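Local coordinates for glutamic acid/alanine-rich protein (PDB 2Y44), which is a surface protein of Trypanosoma congolense with an elongated, almost wholly helical ectodomain, and probably forms part of the parasite's coat, at residues E38-E41 against R42-A46; A173-A176 against K177-E181; S92-A95 against I96-T99; V11-Q14 against L15-L18. All coordinates share one frame; numbering follows the deposited sequence.

Interaction 1 of 4, residues E38-E41 against R42-A46; sequences EAKE and RAEKA
Along one face of the long helix 18-53, within a stretch predicted to form coiled coil, Glu38 and Arg42 face each other one turn apart in a sequence dense in glutamate, lysine and arginine. Their charged ends do not meet directly: Glu38 OE1 and Arg42 NH1 stand 4.8 Å apart. A water spans them instead, donating to Glu38 OE1 at 2.5 Å and accepting from Arg42 NH1 at 2.9 Å. The arginine chain bends at chi3 (-61°), which folds the guanidinium back over the preceding turn so that one of its faces lies above Glu38 O and Ala39 CA. There Arg42 NH2 comes within 3.7 Å of Ala39 CB. On another side of the helix Lys40 and Glu44 cross obliquely, and Glu44 OE2 packs on the lysine methylenes, 3.9 Å from Lys40 CE. Lys40 runs out fully extended, its amino end beyond contact distance of that carboxylate; any attraction between the two is probably weak and through space. Lys45 lays its methylenes over the carbonyl oxygen of Glu41, which also accepts the backbone N-H of Lys45 in one of four regular i to i+4 bonds. Ala39 packs on Ala180 and Glu181 of helix 149-183, whereas Ala43 and Glu44 rest on Ala64 of helix 57-107, consistent with a close approach of the three helices where alanines meet.

Interaction 2 of 4, residues A173-A176 against K177-E181; sequences AGEA and KYEAE. Unlike the reference sequence in segment 177-181: Tyr178 (reference Ser).
Backbone bonding comes first: between Ala173-Ala176 and Lys177-Glu181, inside helix 149-183, four consecutive i to i+4 bonds run without a break. The one from Lys177 N to Ala173 O is virtually straight, with an N-H...O angle of 179°. Side-chain carbon packs on the same carbonyls, with Tyr178 CB 3.4 Å from Gly174 O. Tyr178, which differs from the reference sequence, has CG anti to its own N (chi1 -178°), and its ring swings away from the earlier turn.

Like charge supplies the second kind of contact. Glu175 and Glu179 bring their acids together one turn apart, Glu175 OE2 lying 3.5 Å from Glu179 OE2 and also 3.5 Å from Glu179 CG; the two carboxylate planes are turned 34° apart. The bend of Glu175 at chi2 (68°) carries its acid over the extended Glu179 chain.

Ties to other helices make up the third. Lys177 NZ hydrogen-bonds Ser32 OG of helix 18-53, and Ala176 packs on Ala74 of helix 57-107. Arg73 forms a weak, long ion pair with Glu179 OE2. Such close carboxylates would tend to raise the affinity of one of them for a proton, while the arginine may offset part of the repulsion.

Interaction 3 of 4, residues S92-A95 against I96-T99; sequences SKDA and IETT
Ser92 meets Ile96 one turn on, in the part of the long helix 57-107 that packs against helix 2-16 in this helical bundle. Ser92 O accepts the N-H of Ile96 and is overlaid by Ile96 CG1 at 3.5 Å; the serine hydroxyl itself bonds back to Leu88 O and Thr89 O. Next, Lys93 crosses Glu97 at an angle. Its chain is straight until chi4 (70°), where the last bond turns NZ to 3.8 Å from Glu97 OE2, a long salt bridge, with Lys93 CE slightly closer to that oxygen. Asp94 also faces Glu97, like charge to like charge, with the carboxylate planes 39° apart. A water lies between them, donating to Glu97 OE1 at 2.9 Å and weakly to Asp94 OD1. The carbonyl of Asp94 is gripped twice, by Thr98 N and by Thr98 OG1 at 3.0 Å, which reach it from opposite faces of its plane. Ala95 repeats the pattern one residue later while its side chain packs on Leu15 and Phe159. Thr99 has its hydroxyl beside its own N (chi1 -58°), turned back down the helix, where Thr99 OG1 donates to Ala95 O at 2.8 Å.

Interaction 4 of 4, residues V11-Q14 against L15-L18; sequences VARQ and LRAL
Arg16 lays its guanidinium over the methyl of Ala12, near the C-terminal end of helix 2-16, the short first helix of the bundle. Ala12 CB sits 3.8 Å above one face of the group, displaced toward its rim. The chain, extended from CG to NE, runs back along the previous turn, passing Ala12 O with Arg16 CG only 3.1 Å away. Several bonds then fix the charged end: NH2 forms a salt bridge with Asp100, and NH1 donates to the carbonyls of Cys122 and Gly124, next to the Cys9-Cys122 disulfide. Arg13 NE stands 4.5 Å from Arg16 NH1, two like charges, each with its own acceptors: Arg13 NE bonds to Thr123 O.

On the apolar side, Val11 and Leu15 lie side by side and point the same way, Val11 CG1 meeting Leu15 CD1 at 3.9 Å. Phe138 of helix 131-144 touches Val11, while Ile96 packs on Leu15. Gln14 turns instead to helix 131-144, with NE2 bonded to Ser133 OG.

The backbone changes pattern here. Leu15 and Arg16 still make straight i to i+4 bonds, but Ala17 N donates to Gln14 O at 3.0 Å, three residues back and from 64° out of the carbonyl plane.

How the interactions relate
Along the chain the order is interaction 4, 1, 3, then 2, on four helices: 2-16, 18-53, 57-107 and 149-183. They gather in two pairs on opposite sides of the chain's centre. Interactions 3 and 4 have centres about 9 Å apart and touch directly, with Thr99 CG2 3.4 Å from Ala12 CB and Ser92 CB 3.6 Å from Leu18 CD1. Interactions 1 and 2, centres about 14 Å apart, also touch, helix 18-53 against helix 149-183. Between the pairs the span is long, about 46 Å from the centre of interaction 1 to that of interaction 3. The long helices thus join two distant regions of one rod-like ectodomain.

Interaction 1 of 4, residues E38-E41 against R42-A46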
loop_
_atom_site.group_PDB
_atom_site.type_symbol
_atom_site.label_atom_id
_atom_site.label_comp_id
_atom_site.label_asym_id
_atom_site.label_seq_id
_atom_site.Cartn_x
_atom_site.Cartn_y
_atom_site.Cartn_z
ATOM N N GLU A 38 19.143 -0.928 -12.603
ATOM C CA GLU A 38 20.597 -0.755 -12.415
ATOM C C GLU A 38 21.326 -2.091 -12.502
ATOM O O GLU A 38 22.412 -2.177 -13.120
ATOM C CB GLU A 38 20.891 -0.059 -11.099
ATOM C CG GLU A 38 20.515 1.419 -11.130
ATOM C CD GLU A 38 20.420 2.018 -9.733
ATOM O OE1 GLU A 38 20.637 1.288 -8.743
ATOM O OE2 GLU A 38 20.071 3.209 -9.628
ATOM N N ALA A 39 20.703 -3.145 -11.982
ATOM C CA ALA A 39 21.312 -4.489 -12.075
ATOM C C ALA A 39 21.313 -4.941 -13.531
ATOM O O ALA A 39 22.273 -5.586 -13.988
ATOM C CB ALA A 39 20.586 -5.519 -11.158
ATOM N N LYS A 40 20.206 -4.699 -14.236
ATOM C CA LYS A 40 20.170 -4.961 -15.674
ATOM C C LYS A 40 21.321 -4.271 -16.395
ATOM O O LYS A 40 22.004 -4.888 -17.185
ATOM C CB LYS A 40 18.860 -4.455 -16.292
ATOM C CG LYS A 40 18.887 -4.594 -17.761
ATOM C CD LYS A 40 17.638 -4.059 -18.411
ATOM C CE LYS A 40 17.736 -4.180 -19.929
ATOM N NZ LYS A 40 16.547 -3.525 -20.632
ATOM N N GLU A 41 21.515 -2.985 -16.136
ATOM C CA GLU A 41 22.572 -2.236 -16.835
ATOM C C GLU A 41 23.951 -2.828 -16.528
ATOM O O GLU A 41 24.799 -2.905 -17.421
ATOM C CB GLU A 41 22.568 -0.756 -16.436
ATOM C CG GLU A 41 23.621 0.034 -17.165
ATOM C CD GLU A 41 23.379 1.534 -17.125
ATOM O OE1 GLU A 41 22.561 1.992 -16.291
ATOM O OE2 GLU A 41 23.987 2.251 -17.953
ATOM N N ARG A 42 24.182 -3.235 -15.285
ATOM C CA ARG A 42 25.450 -3.867 -14.931
ATOM C C ARG A 42 25.664 -5.157 -15.733
ATOM O O ARG A 42 26.759 -5.394 -16.254
ATOM C CB ARG A 42 25.602 -4.089 -13.415
ATOM C CG ARG A 42 25.854 -2.770 -12.625
ATOM C CD ARG A 42 26.244 -3.052 -11.156
ATOM N NE ARG A 42 25.189 -3.754 -10.433
ATOM C CZ ARG A 42 24.141 -3.156 -9.862
ATOM N NH1 ARG A 42 24.054 -1.838 -9.834
ATOM N NH2 ARG A 42 23.248 -3.880 -9.213
ATOM N N ALA A 43 24.612 -5.957 -15.863
ATOM C CA ALA A 43 24.711 -7.244 -16.526
ATOM C C ALA A 43 24.919 -7.014 -18.036
ATOM O O ALA A 43 25.631 -7.766 -18.684
ATOM C CB ALA A 43 23.394 -8.113 -16.260
ATOM N N GLU A 44 24.304 -5.958 -18.597
ATOM C CA GLU A 44 24.424 -5.702 -20.054
ATOM C C GLU A 44 25.825 -5.169 -20.409
ATOM O O GLU A 44 26.411 -5.574 -21.408
ATOM C CB GLU A 44 23.338 -4.734 -20.564
ATOM C CG GLU A 44 21.868 -5.203 -20.304
ATOM C CD GLU A 44 21.411 -6.391 -21.132
ATOM O OE1 GLU A 44 22.138 -6.783 -22.040
ATOM O OE2 GLU A 44 20.319 -6.962 -20.852
ATOM N N LYS A 45 26.387 -4.356 -19.523
ATOM C CA LYS A 45 27.797 -3.954 -19.631
ATOM C C LYS A 45 28.735 -5.149 -19.541
ATOM O O LYS A 45 29.688 -5.263 -20.336
ATOM C CB LYS A 45 28.138 -2.911 -18.559
ATOM C CG LYS A 45 27.456 -1.597 -18.842
ATOM C CD LYS A 45 27.804 -0.551 -17.761
ATOM C CE LYS A 45 29.233 -0.651 -17.235
ATOM N NZ LYS A 45 29.507 0.577 -16.366
ATOM N N ALA A 46 28.422 -6.071 -18.633
ATOM C CA ALA A 46 29.226 -7.287 -18.473
ATOM C C ALA A 46 29.235 -8.114 -19.777
ATOM O O ALA A 46 30.273 -8.685 -20.142
ATOM C CB ALA A 46 28.730 -8.110 -17.284
HETATM O O HOH W 1 22.551 -0.206 -7.965
#

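Interaction 2 of 4, residues A173-A176 against K177-E181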
loop_
_atom_site.group_PDB
_atom_site.type_symbol
_atom_site.label_atom_id
_atom_site.label_comp_id
_atom_site.label_asym_id
_atom_site.label_seq_id
_atom_site.Cartn_x
_atom_site.Cartn_y
_atom_site.Cartn_z
ATOM N N ALA A 173 7.462 -6.385 -6.731
ATOM C CA ALA A 173 8.562 -5.575 -7.220
ATOM C C ALA A 173 9.865 -5.847 -6.457
ATOM O O ALA A 173 10.962 -5.790 -7.045
ATOM C CB ALA A 173 8.172 -4.076 -7.220
ATOM N N GLY A 174 9.746 -6.213 -5.173
ATOM C CA GLY A 174 10.917 -6.537 -4.351
ATOM C C GLY A 174 11.506 -7.851 -4.832
ATOM O O GLY A 174 12.730 -7.992 -4.925
ATOM N N GLU A 175 10.638 -8.782 -5.214
ATOM C CA GLU A 175 11.100 -10.091 -5.755
ATOM C C GLU A 175 11.802 -9.895 -7.085
ATOM O O GLU A 175 12.831 -10.526 -7.354
ATOM C CB GLU A 175 9.944 -11.083 -5.900
ATOM C CG GLU A 175 10.273 -12.350 -6.752
ATOM C CD GLU A 175 11.281 -13.296 -6.089
ATOM O OE1 GLU A 175 11.635 -13.111 -4.891
ATOM O OE2 GLU A 175 11.720 -14.252 -6.786
ATOM N N ALA A 176 11.295 -8.966 -7.881
ATOM C CA ALA A 176 11.871 -8.705 -9.184
ATOM C C ALA A 176 13.265 -8.089 -9.032
ATOM O O ALA A 176 14.188 -8.501 -9.708
ATOM C CB ALA A 176 10.954 -7.787 -10.010
ATOM N N LYS A 177 13.388 -7.062 -8.197
ATOM C CA LYS A 177 14.730 -6.539 -7.808
ATOM C C LYS A 177 15.687 -7.615 -7.299
ATOM O O LYS A 177 16.846 -7.675 -7.739
ATOM C CB LYS A 177 14.613 -5.389 -6.807
ATOM C CG LYS A 177 15.897 -5.039 -6.037
ATOM C CD LYS A 177 15.584 -3.991 -4.972
ATOM C CE LYS A 177 14.817 -4.575 -3.770
ATOM N NZ LYS A 177 13.984 -3.532 -3.084
ATOM N N TYR A 178 15.194 -8.507 -6.431
ATOM C CA TYR A 178 16.032 -9.555 -5.872
ATOM C C TYR A 178 16.541 -10.528 -6.960
ATOM O O TYR A 178 17.723 -10.863 -7.006
ATOM C CB TYR A 178 15.257 -10.287 -4.778
ATOM C CG TYR A 178 16.053 -11.371 -4.081
ATOM C CD1 TYR A 178 17.080 -11.042 -3.193
ATOM C CD2 TYR A 178 15.848 -12.712 -4.390
ATOM C CE1 TYR A 178 17.823 -12.037 -2.564
ATOM C CE2 TYR A 178 16.555 -13.717 -3.736
ATOM C CZ TYR A 178 17.548 -13.372 -2.847
ATOM O OH TYR A 178 18.306 -14.373 -2.259
ATOM N N GLU A 179 15.667 -10.950 -7.860
ATOM C CA GLU A 179 16.129 -11.779 -8.987
ATOM C C GLU A 179 17.102 -11.056 -9.911
ATOM O O GLU A 179 18.079 -11.666 -10.398
ATOM C CB GLU A 179 14.953 -12.245 -9.814
ATOM C CG GLU A 179 14.106 -13.324 -9.147
ATOM C CD GLU A 179 13.125 -13.917 -10.137
ATOM O OE1 GLU A 179 13.505 -14.832 -10.914
ATOM O OE2 GLU A 179 11.996 -13.409 -10.184
ATOM N N ALA A 180 16.865 -9.755 -10.125
ATOM C CA ALA A 180 17.724 -8.968 -11.044
ATOM C C ALA A 180 19.143 -8.915 -10.491
ATOM O O ALA A 180 20.124 -9.204 -11.194
ATOM C CB ALA A 180 17.180 -7.556 -11.209
ATOM N N GLU A 181 19.230 -8.656 -9.187
ATOM C CA GLU A 181 20.519 -8.581 -8.523
ATOM C C GLU A 181 21.190 -9.974 -8.432
ATOM O O GLU A 181 22.399 -10.101 -8.684
ATOM C CB GLU A 181 20.365 -7.887 -7.174
ATOM C CG GLU A 181 20.135 -6.333 -7.324
ATOM C CD GLU A 181 19.754 -5.662 -5.994
ATOM O OE1 GLU A 181 18.946 -6.316 -5.293
ATOM O OE2 GLU A 181 20.273 -4.534 -5.628
#

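Interaction 3 of 4, residues S92-A95 against I96-T99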
loop_
_atom_site.group_PDB
_atom_site.type_symbol
_atom_site.label_atom_id
_atom_site.label_comp_id
_atom_site.label_asym_id
_atom_site.label_seq_id
_atom_site.Cartn_x
_atom_site.Cartn_y
_atom_site.Cartn_z
ATOM N N SER A 92 -11.627 5.880 -1.244
ATOM C CA SER A 92 -11.762 6.168 0.174
ATOM C C SER A 92 -12.115 7.619 0.470
ATOM O O SER A 92 -12.352 7.978 1.628
ATOM C CB SER A 92 -10.494 5.810 0.927
ATOM O OG SER A 92 -9.383 6.449 0.353
ATOM N N LYS A 93 -12.084 8.449 -0.570
ATOM C CA LYS A 93 -12.324 9.882 -0.422
ATOM C C LYS A 93 -13.665 10.084 0.270
ATOM O O LYS A 93 -13.753 10.846 1.242
ATOM C CB LYS A 93 -12.309 10.590 -1.798
ATOM C CG LYS A 93 -12.499 12.113 -1.701
ATOM C CD LYS A 93 -12.754 12.751 -3.101
ATOM C CE LYS A 93 -13.013 14.242 -2.986
ATOM N NZ LYS A 93 -11.739 14.933 -2.602
ATOM N N ASP A 94 -14.726 9.461 -0.256
ATOM C CA ASP A 94 -16.056 9.670 0.304
ATOM C C ASP A 94 -16.161 9.129 1.730
ATOM O O ASP A 94 -16.847 9.734 2.573
ATOM C CB ASP A 94 -17.176 9.113 -0.593
ATOM C CG ASP A 94 -17.369 9.915 -1.887
ATOM O OD1 ASP A 94 -16.861 11.060 -2.007
ATOM O OD2 ASP A 94 -18.036 9.373 -2.805
ATOM N N ALA A 95 -15.476 8.014 2.003
ATOM C CA ALA A 95 -15.514 7.395 3.330
ATOM C C ALA A 95 -14.812 8.271 4.388
ATOM O O ALA A 95 -15.299 8.442 5.492
ATOM C CB ALA A 95 -14.885 6.015 3.308
ATOM N N ILE A 96 -13.692 8.860 4.012
ATOM C CA ILE A 96 -13.022 9.811 4.888
ATOM C C ILE A 96 -13.904 11.016 5.183
ATOM O O ILE A 96 -14.102 11.397 6.347
ATOM C CB ILE A 96 -11.658 10.261 4.324
ATOM C CG1 ILE A 96 -10.623 9.102 4.450
ATOM C CG2 ILE A 96 -11.192 11.462 5.082
ATOM C CD1 ILE A 96 -9.418 9.224 3.470
ATOM N N GLU A 97 -14.531 11.560 4.156
ATOM C CA GLU A 97 -15.362 12.739 4.370
ATOM C C GLU A 97 -16.554 12.425 5.294
ATOM O O GLU A 97 -16.870 13.171 6.242
ATOM C CB GLU A 97 -15.841 13.273 3.014
ATOM C CG GLU A 97 -14.690 13.839 2.183
ATOM C CD GLU A 97 -15.134 14.519 0.883
ATOM O OE1 GLU A 97 -16.296 14.319 0.451
ATOM O OE2 GLU A 97 -14.287 15.217 0.265
ATOM N N THR A 98 -17.241 11.330 4.983
ATOM C CA THR A 98 -18.364 10.874 5.765
ATOM C C THR A 98 -18.020 10.583 7.226
ATOM O O THR A 98 -18.777 10.962 8.143
ATOM C CB THR A 98 -18.995 9.618 5.086
ATOM O OG1 THR A 98 -19.527 10.019 3.815
ATOM C CG2 THR A 98 -20.106 9.051 5.956
ATOM N N THR A 99 -16.924 9.850 7.453
ATOM C CA THR A 99 -16.533 9.485 8.789
ATOM C C THR A 99 -16.106 10.735 9.545
ATOM O O THR A 99 -16.451 10.912 10.716
ATOM C CB THR A 99 -15.401 8.434 8.739
ATOM O OG1 THR A 99 -15.886 7.297 8.006
ATOM C CG2 THR A 99 -14.979 7.979 10.149
HETATM O O HOH W 2 -18.203 12.193 -0.048
#

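Interaction 4 of 4, residues V11-Q14 against L15-L18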
loop_
_atom_site.group_PDB
_atom_site.type_symbol
_atom_site.label_atom_id
_atom_site.label_comp_id
_atom_site.label_asym_id
_atom_site.label_seq_id
_atom_site.Cartn_x
_atom_site.Cartn_y
_atom_site.Cartn_z
ATOM N N VAL A 11 -11.227 3.680 13.090
ATOM C CA VAL A 11 -11.470 3.513 11.655
ATOM C C VAL A 11 -11.063 4.796 10.906
ATOM O O VAL A 11 -10.381 4.727 9.903
ATOM C CB VAL A 11 -12.949 3.167 11.391
ATOM C CG1 VAL A 11 -13.316 3.331 9.911
ATOM C CG2 VAL A 11 -13.172 1.724 11.802
ATOM N N ALA A 12 -11.510 5.955 11.390
ATOM C CA ALA A 12 -11.190 7.200 10.708
ATOM C C ALA A 12 -9.673 7.402 10.565
ATOM O O ALA A 12 -9.205 7.797 9.503
ATOM C CB ALA A 12 -11.817 8.379 11.431
ATOM N N ARG A 13 -8.914 7.088 11.611
ATOM C CA ARG A 13 -7.419 7.231 11.551
ATOM C C ARG A 13 -6.786 6.294 10.527
ATOM O O ARG A 13 -5.817 6.650 9.832
ATOM C CB ARG A 13 -6.801 6.987 12.939
ATOM C CG ARG A 13 -7.179 8.088 13.951
ATOM C CD ARG A 13 -5.928 8.573 14.654
ATOM N NE ARG A 13 -6.131 9.777 15.465
ATOM C CZ ARG A 13 -6.448 9.766 16.758
ATOM N NH1 ARG A 13 -6.689 8.613 17.383
ATOM N NH2 ARG A 13 -6.480 10.909 17.433
ATOM N N GLN A 14 -7.324 5.075 10.443
ATOM C CA GLN A 14 -6.942 4.141 9.372
ATOM C C GLN A 14 -7.228 4.695 7.978
ATOM O O GLN A 14 -6.348 4.709 7.124
ATOM C CB GLN A 14 -7.598 2.755 9.577
ATOM C CG GLN A 14 -7.237 2.090 10.899
ATOM C CD GLN A 14 -5.814 1.524 10.923
ATOM O OE1 GLN A 14 -5.041 1.758 11.871
ATOM N NE2 GLN A 14 -5.475 0.770 9.905
ATOM N N LEU A 15 -8.470 5.122 7.735
ATOM C CA LEU A 15 -8.832 5.741 6.477
ATOM C C LEU A 15 -7.943 6.954 6.139
ATOM O O LEU A 15 -7.469 7.107 5.017
ATOM C CB LEU A 15 -10.307 6.147 6.496
ATOM C CG LEU A 15 -11.324 5.001 6.566
ATOM C CD1 LEU A 15 -12.727 5.554 6.741
ATOM C CD2 LEU A 15 -11.224 4.051 5.354
ATOM N N ARG A 16 -7.745 7.848 7.101
ATOM C CA ARG A 16 -6.885 9.005 6.856
ATOM C C ARG A 16 -5.429 8.655 6.494
ATOM O O ARG A 16 -4.704 9.489 5.919
ATOM C CB ARG A 16 -6.887 9.935 8.089
ATOM C CG ARG A 16 -8.251 10.484 8.388
ATOM C CD ARG A 16 -8.250 11.083 9.771
ATOM N NE ARG A 16 -9.577 11.512 10.210
ATOM C CZ ARG A 16 -9.860 11.799 11.487
ATOM N NH1 ARG A 16 -8.926 11.643 12.446
ATOM N NH2 ARG A 16 -11.088 12.164 11.828
ATOM N N ALA A 17 -5.019 7.421 6.768
ATOM C CA ALA A 17 -3.639 7.017 6.553
ATOM C C ALA A 17 -3.432 6.415 5.163
ATOM O O ALA A 17 -2.299 6.183 4.783
ATOM C CB ALA A 17 -3.161 6.047 7.643
ATOM N N LEU A 18 -4.516 6.177 4.406
ATOM C CA LEU A 18 -4.391 5.399 3.163
ATOM C C LEU A 18 -3.619 6.147 2.069
ATOM O O LEU A 18 -2.878 5.537 1.331
ATOM C CB LEU A 18 -5.746 4.961 2.606
ATOM C CG LEU A 18 -6.628 4.033 3.448
ATOM C CD1 LEU A 18 -8.042 3.952 2.860
ATOM C CD2 LEU A 18 -5.978 2.680 3.589
#